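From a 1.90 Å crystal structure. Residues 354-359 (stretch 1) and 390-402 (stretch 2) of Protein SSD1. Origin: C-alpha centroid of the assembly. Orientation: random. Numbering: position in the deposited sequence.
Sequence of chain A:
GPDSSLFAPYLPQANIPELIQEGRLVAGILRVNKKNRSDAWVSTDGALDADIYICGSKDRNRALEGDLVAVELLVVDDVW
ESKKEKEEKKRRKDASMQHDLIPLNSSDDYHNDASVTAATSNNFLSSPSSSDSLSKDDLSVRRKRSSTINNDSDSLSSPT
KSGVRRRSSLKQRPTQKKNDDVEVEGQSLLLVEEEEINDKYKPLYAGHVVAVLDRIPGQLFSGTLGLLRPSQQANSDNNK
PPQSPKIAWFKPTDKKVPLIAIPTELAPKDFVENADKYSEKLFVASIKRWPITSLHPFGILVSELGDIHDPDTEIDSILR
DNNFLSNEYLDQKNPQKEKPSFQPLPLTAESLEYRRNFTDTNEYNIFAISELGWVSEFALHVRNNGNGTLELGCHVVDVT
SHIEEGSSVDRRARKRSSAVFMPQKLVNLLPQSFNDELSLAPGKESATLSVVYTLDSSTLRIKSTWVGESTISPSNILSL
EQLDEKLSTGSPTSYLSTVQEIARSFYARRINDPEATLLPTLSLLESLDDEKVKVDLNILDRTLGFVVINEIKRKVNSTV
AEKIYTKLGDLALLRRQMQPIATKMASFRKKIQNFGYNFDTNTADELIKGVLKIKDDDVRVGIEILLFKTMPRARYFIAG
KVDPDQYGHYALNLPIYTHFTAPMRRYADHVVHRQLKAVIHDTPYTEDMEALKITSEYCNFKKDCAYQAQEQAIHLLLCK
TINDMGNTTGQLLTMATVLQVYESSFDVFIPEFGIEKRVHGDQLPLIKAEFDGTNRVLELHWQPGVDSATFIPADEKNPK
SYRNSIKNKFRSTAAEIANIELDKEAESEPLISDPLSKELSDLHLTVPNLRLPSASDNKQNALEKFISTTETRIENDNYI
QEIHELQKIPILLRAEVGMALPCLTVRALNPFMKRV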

# COMPACT_ATOMS: atom_id res chain seq x y z
N TYR A 354 -13.98 17.67 -35.24
CA TYR A 354 -14.58 18.41 -34.14
C TYR A 354 -13.65 18.63 -32.96
O TYR A 354 -13.99 19.41 -32.06
CB TYR A 354 -15.84 17.68 -33.66
N ARG A 355 -12.50 17.97 -32.92
CA ARG A 355 -11.62 18.05 -31.76
C ARG A 355 -10.75 19.30 -31.82
O ARG A 355 -10.33 19.72 -32.90
CB ARG A 355 -10.74 16.80 -31.67
CG ARG A 355 -11.51 15.50 -31.77
CD ARG A 355 -10.64 14.29 -31.44
NE ARG A 355 -11.46 13.18 -30.97
CZ ARG A 355 -11.45 12.70 -29.72
NH1 ARG A 355 -10.65 13.21 -28.79
NH2 ARG A 355 -12.25 11.69 -29.41
N ARG A 356 -10.51 19.90 -30.66
CA ARG A 356 -9.57 21.01 -30.60
C ARG A 356 -8.19 20.51 -30.99
O ARG A 356 -7.68 19.54 -30.42
CB ARG A 356 -9.53 21.63 -29.20
CG ARG A 356 -8.58 22.83 -29.08
CD ARG A 356 -8.82 23.65 -27.82
NE ARG A 356 -7.81 24.68 -27.65
CZ ARG A 356 -7.66 25.42 -26.55
NH1 ARG A 356 -8.46 25.25 -25.51
NH2 ARG A 356 -6.70 26.34 -26.50
N ASN A 357 -7.58 21.16 -31.98
CA ASN A 357 -6.38 20.64 -32.61
C ASN A 357 -5.15 21.29 -31.99
O ASN A 357 -5.02 22.51 -31.98
CB ASN A 357 -6.42 20.89 -34.12
CG ASN A 357 -5.33 20.13 -34.84
OD1 ASN A 357 -4.15 20.45 -34.71
ND2 ASN A 357 -5.71 19.13 -35.62
N PHE A 358 -4.25 20.45 -31.47
CA PHE A 358 -2.97 20.89 -30.92
C PHE A 358 -1.81 20.30 -31.72
O PHE A 358 -0.74 20.04 -31.16
CB PHE A 358 -2.82 20.49 -29.45
CG PHE A 358 -3.80 21.15 -28.52
CD1 PHE A 358 -3.64 22.48 -28.14
CD2 PHE A 358 -4.86 20.44 -27.99
CE1 PHE A 358 -4.53 23.08 -27.27
CE2 PHE A 358 -5.77 21.03 -27.12
CZ PHE A 358 -5.60 22.35 -26.75
N THR A 359 -1.99 20.07 -33.02
CA THR A 359 -0.98 19.37 -33.80
C THR A 359 0.01 20.31 -34.49
O THR A 359 1.04 19.83 -34.99
CB THR A 359 -1.63 18.48 -34.87
OG1 THR A 359 -2.39 19.30 -35.78
CG2 THR A 359 -2.56 17.46 -34.23
N LEU A 390 -0.39 32.88 -19.33
CA LEU A 390 0.22 31.65 -19.80
C LEU A 390 -0.86 30.59 -19.95
O LEU A 390 -2.00 30.75 -19.50
CB LEU A 390 1.31 31.16 -18.84
CG LEU A 390 2.42 32.13 -18.47
CD1 LEU A 390 3.40 31.47 -17.50
CD2 LEU A 390 3.15 32.63 -19.70
N GLU A 391 -0.49 29.48 -20.59
CA GLU A 391 -1.40 28.37 -20.81
C GLU A 391 -0.68 27.07 -20.46
O GLU A 391 0.41 26.81 -20.97
CB GLU A 391 -1.88 28.34 -22.26
CG GLU A 391 -2.64 27.10 -22.65
CD GLU A 391 -3.25 27.23 -24.02
OE1 GLU A 391 -4.06 28.16 -24.22
OE2 GLU A 391 -2.92 26.42 -24.91
N LEU A 392 -1.29 26.27 -19.59
CA LEU A 392 -0.83 24.92 -19.30
C LEU A 392 -1.86 23.95 -19.87
O LEU A 392 -3.00 23.91 -19.39
CB LEU A 392 -0.64 24.70 -17.80
CG LEU A 392 -0.16 23.29 -17.44
CD1 LEU A 392 1.32 23.15 -17.75
CD2 LEU A 392 -0.46 22.95 -15.99
N GLY A 393 -1.48 23.21 -20.90
CA GLY A 393 -2.34 22.19 -21.48
C GLY A 393 -1.99 20.83 -20.93
O GLY A 393 -0.82 20.44 -20.88
N CYS A 394 -3.02 20.09 -20.50
CA CYS A 394 -2.87 18.77 -19.91
C CYS A 394 -3.69 17.78 -20.72
O CYS A 394 -4.91 17.89 -20.79
CB CYS A 394 -3.32 18.79 -18.45
SG CYS A 394 -2.50 20.08 -17.48
N HIS A 395 -3.01 16.81 -21.34
CA HIS A 395 -3.60 15.95 -22.35
C HIS A 395 -3.51 14.50 -21.91
O HIS A 395 -2.44 14.03 -21.53
CB HIS A 395 -2.90 16.12 -23.71
CG HIS A 395 -2.63 17.55 -24.07
ND1 HIS A 395 -3.61 18.42 -24.50
CD2 HIS A 395 -1.48 18.26 -24.08
CE1 HIS A 395 -3.08 19.60 -24.75
NE2 HIS A 395 -1.78 19.53 -24.50
N VAL A 396 -4.64 13.79 -21.99
CA VAL A 396 -4.74 12.39 -21.61
C VAL A 396 -5.26 11.60 -22.81
O VAL A 396 -6.19 12.03 -23.50
CB VAL A 396 -5.68 12.19 -20.40
CG1 VAL A 396 -5.81 10.71 -20.07
CG2 VAL A 396 -5.19 12.99 -19.20
N VAL A 397 -4.64 10.44 -23.06
CA VAL A 397 -5.10 9.57 -24.14
C VAL A 397 -6.60 9.31 -23.99
O VAL A 397 -7.08 8.96 -22.91
CB VAL A 397 -4.31 8.25 -24.15
CG1 VAL A 397 -4.91 7.28 -25.16
CG2 VAL A 397 -2.85 8.52 -24.48
N ASP A 398 -7.33 9.48 -25.09
CA ASP A 398 -8.79 9.28 -25.11
C ASP A 398 -9.07 7.81 -25.42
O ASP A 398 -9.51 7.44 -26.51
CB ASP A 398 -9.44 10.22 -26.12
CG ASP A 398 -10.97 10.20 -26.05
OD1 ASP A 398 -11.54 9.34 -25.35
OD2 ASP A 398 -11.59 11.07 -26.71
N VAL A 399 -8.78 6.97 -24.42
CA VAL A 399 -8.83 5.53 -24.61
C VAL A 399 -10.22 5.10 -25.06
O VAL A 399 -10.36 4.27 -25.97
CB VAL A 399 -8.42 4.80 -23.31
CG1 VAL A 399 -8.47 3.29 -23.51
CG2 VAL A 399 -7.03 5.21 -22.87
N THR A 400 -11.27 5.63 -24.42
CA THR A 400 -12.61 5.12 -24.67
C THR A 400 -13.12 5.47 -26.06
O THR A 400 -14.06 4.83 -26.54
CB THR A 400 -13.60 5.64 -23.62
OG1 THR A 400 -13.73 7.06 -23.70
CG2 THR A 400 -13.15 5.24 -22.21
N SER A 401 -12.53 6.47 -26.73
CA SER A 401 -12.86 6.70 -28.13
C SER A 401 -12.40 5.57 -29.03
O SER A 401 -12.76 5.55 -30.21
CB SER A 401 -12.25 8.03 -28.60
OG SER A 401 -10.84 7.92 -28.74
N HIS A 402 -11.61 4.63 -28.51
CA HIS A 402 -11.17 3.46 -29.27
C HIS A 402 -11.85 2.18 -28.80
O HIS A 402 -11.46 1.09 -29.25
CB HIS A 402 -9.65 3.29 -29.16
CG HIS A 402 -8.88 4.43 -29.74
ND1 HIS A 402 -8.50 5.53 -29.00
CD2 HIS A 402 -8.41 4.64 -30.99
CE1 HIS A 402 -7.82 6.36 -29.77
NE2 HIS A 402 -7.76 5.85 -30.98
O HOH W 1 -4.33 27.54 -27.10

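The two stretches, each containing strand, meet through side chains: the strand axes cross at 103° and come no closer than 11.2 Å, too far for backbone pairing, and the contact buries a modest 229 Å². Along stretch 2, the side chains that reach stretch 1 come from Glu 391, His 395, Asp 398 and Ser 401; in the strand, the intervening Leu 392 and Cys 394 are out of reach, as expected where successive residues of an extended chain alternate sides. Glu 391 OE1 lies 3.9 Å from Arg 356 NH2, near the guanidinium plane, a long salt bridge. Water 1 helps span the gap, donating to Glu 391 OE2 (2.8 Å) and accepting a weak hydrogen bond from Arg 356 NH2 (2.7 Å). Gly 393, its CA 9.5 Å from Phe 358 CA, offers no side chain. His 395 then turns its ring to Phe 358, placing CE1 3.8 Å from Phe 358 CD2 and over one face of the phenyl ring; the planes are inclined at 56° and the centroids 5.0 Å apart, an oblique aromatic contact between buried rings. Past the strand, Asp 398 makes the tightest link. Its OD2 accepts hydrogen bonds from both terminal nitrogens of Arg 355, 2.8 Å from NH2 and 3.1 Å from NH1, so a single carboxylate oxygen sits at the guanidinium edge and the salt bridge is reinforced by two directed bonds. The Arg 355 side chain (m, t, t for chi1 to chi3) and that of Asp 398 together bridge the 11.4 Å between Arg 355 CA and Asp 398 CA. In the 3-10 segment that follows, Ser 401 packs its CB 3.7 Å from Arg 355 NH2, while its OG donates to Asp 398 O (2.6 Å), tying the segment back to the residue that holds the arginine.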